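Local structure of HAD family phosphatase (Pseudomonas syringae pv. tomato, 2ODA) at residues A71-N74 / D75-A79. The protein is a HAD-superfamily member of a Pseudomonas-specific subfamily, probably a phosphatase-like hydrolase, whose exact substrate and biochemical role remain uncertain. Numbering follows the deposited sequence.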
loop_
_atom_site.group_PDB
_atom_site.type_symbol
_atom_site.label_atom_id
_atom_site.label_comp_id
_atom_site.label_asym_id
_atom_site.label_seq_id
_atom_site.Cartn_x
_atom_site.Cartn_y
_atom_site.Cartn_z
ATOM N N ALA B 71 -9.282 3.541 -25.504
ATOM C CA ALA B 71 -10.595 3.648 -26.170
ATOM C C ALA B 71 -11.589 2.508 -25.859
ATOM O O ALA B 71 -12.737 2.804 -25.495
ATOM C CB ALA B 71 -10.445 3.873 -27.683
ATOM N N PRO B 72 -11.175 1.220 -25.990
ATOM C CA PRO B 72 -12.154 0.170 -25.710
ATOM C C PRO B 72 -12.558 -0.062 -24.239
ATOM O O PRO B 72 -13.450 -0.870 -23.997
ATOM C CB PRO B 72 -11.483 -1.089 -26.284
ATOM C CG PRO B 72 -10.028 -0.822 -26.095
ATOM C CD PRO B 72 -9.904 0.636 -26.473
ATOM N N VAL B 73 -11.934 0.640 -23.289
ATOM C CA VAL B 73 -12.277 0.495 -21.863
ATOM C C VAL B 73 -12.687 1.803 -21.180
ATOM O O VAL B 73 -13.138 1.791 -20.032
ATOM C CB VAL B 73 -11.136 -0.171 -21.013
ATOM C CG1 VAL B 73 -10.822 -1.605 -21.484
ATOM C CG2 VAL B 73 -9.860 0.713 -20.943
ATOM N N ASN B 74 -12.538 2.940 -21.851
ATOM C CA ASN B 74 -12.773 4.206 -21.154
ATOM C C ASN B 74 -14.247 4.543 -20.871
ATOM O O ASN B 74 -14.523 5.560 -20.253
ATOM C CB ASN B 74 -12.035 5.395 -21.812
ATOM C CG ASN B 74 -12.552 5.725 -23.203
ATOM O OD1 ASN B 74 -13.737 5.572 -23.503
ATOM N ND2 ASN B 74 -11.654 6.205 -24.059
ATOM N N ASP B 75 -15.169 3.715 -21.359
ATOM C CA ASP B 75 -16.594 3.851 -21.035
ATOM C C ASP B 75 -16.791 3.697 -19.505
ATOM O O ASP B 75 -17.701 4.293 -18.938
ATOM C CB ASP B 75 -17.437 2.771 -21.764
ATOM C CG ASP B 75 -17.703 3.079 -23.257
ATOM O OD1 ASP B 75 -17.980 4.238 -23.631
ATOM O OD2 ASP B 75 -17.669 2.124 -24.076
ATOM N N TRP B 76 -15.937 2.908 -18.835
ATOM C CA TRP B 76 -16.213 2.517 -17.453
ATOM C C TRP B 76 -14.976 2.330 -16.582
ATOM O O TRP B 76 -15.060 2.347 -15.350
ATOM C CB TRP B 76 -17.048 1.236 -17.455
ATOM C CG TRP B 76 -16.276 0.034 -17.940
ATOM C CD1 TRP B 76 -15.951 -0.283 -19.240
ATOM C CD2 TRP B 76 -15.712 -0.991 -17.123
ATOM N NE1 TRP B 76 -15.218 -1.451 -19.274
ATOM C CE2 TRP B 76 -15.066 -1.910 -17.986
ATOM C CE3 TRP B 76 -15.688 -1.228 -15.734
ATOM C CZ2 TRP B 76 -14.416 -3.053 -17.502
ATOM C CZ3 TRP B 76 -15.040 -2.369 -15.260
ATOM C CH2 TRP B 76 -14.419 -3.265 -16.146
HETATM N N MSE B 77 -13.821 2.106 -17.204
HETATM C CA MSE B 77 -12.625 1.858 -16.420
HETATM C C MSE B 77 -11.857 3.152 -16.220
HETATM O O MSE B 77 -11.675 3.921 -17.164
HETATM C CB MSE B 77 -11.737 0.777 -17.067
HETATM C CG MSE B 77 -10.678 0.248 -16.123
HETATM SE SE MSE B 77 -9.492 -1.056 -16.959
HETATM C CE MSE B 77 -10.845 -2.279 -17.629
ATOM N N ILE B 78 -11.414 3.364 -14.986
ATOM C CA ILE B 78 -10.636 4.529 -14.556
ATOM C C ILE B 78 -9.222 4.491 -15.143
ATOM O O ILE B 78 -8.606 3.435 -15.155
ATOM C CB ILE B 78 -10.563 4.535 -12.973
ATOM C CG1 ILE B 78 -11.971 4.635 -12.347
ATOM C CG2 ILE B 78 -9.606 5.606 -12.424
ATOM C CD1 ILE B 78 -12.885 5.728 -12.922
ATOM N N ALA B 79 -8.719 5.621 -15.650
ATOM C CA ALA B 79 -7.297 5.746 -15.944
ATOM C C ALA B 79 -6.546 6.098 -14.650
ATOM O O ALA B 79 -6.778 7.161 -14.082
ATOM C CB ALA B 79 -7.076 6.822 -16.994
HETATM O O HOH W 1 -14.819 2.024 -23.954
HETATM O O HOH W 2 -14.603 -2.535 -21.986
HETATM O O HOH W 3 -13.694 5.727 -17.183
HETATM O O HOH W 4 -15.389 4.826 -25.248
#
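Val73 O takes two backbone N-H groups from the turn that follows it. Met77 N donates at 2.9 Å to Val73 O, nearly in line with the carbonyl, and Trp76 N reaches the same Val73 O at 3.2 Å from well above the carbonyl plane. The i to i+4 bond closes an alpha-turn and the i to i+3 bond a beta-turn on the same oxygen, leading from the loop after helix 63-69 into edge strand 78-79 of the parallel Rossmann-like sheet. On the packed side Met77, present as selenomethionine, starts with CG anti to its own N (chi1 -166°) and bends at its last torsion, which brings CE to 3.9 Å from Val73 CG1; both side chains also rest on Leu45 of helix 41-51. The Trp76 indole passes obliquely by the shared acceptor, its CD1 3.6 Å from Val73 O, and touches Arg49. Toward solvent the links run through water. One water, in the plane of the indole at its edge, accepts from Trp76 NE1 (3.0 Å) and donates to Pro72 O. Another accepts from Asp75 N and lies 2.7 Å from Ala71 O, while a third donates to both Asn74 O and Met77 O. This implies a turn fixed by one carbonyl oxygen that accepts two backbone N-H bonds, beside a Val73-Met77 apolar contact, with several outer polar atoms met by water.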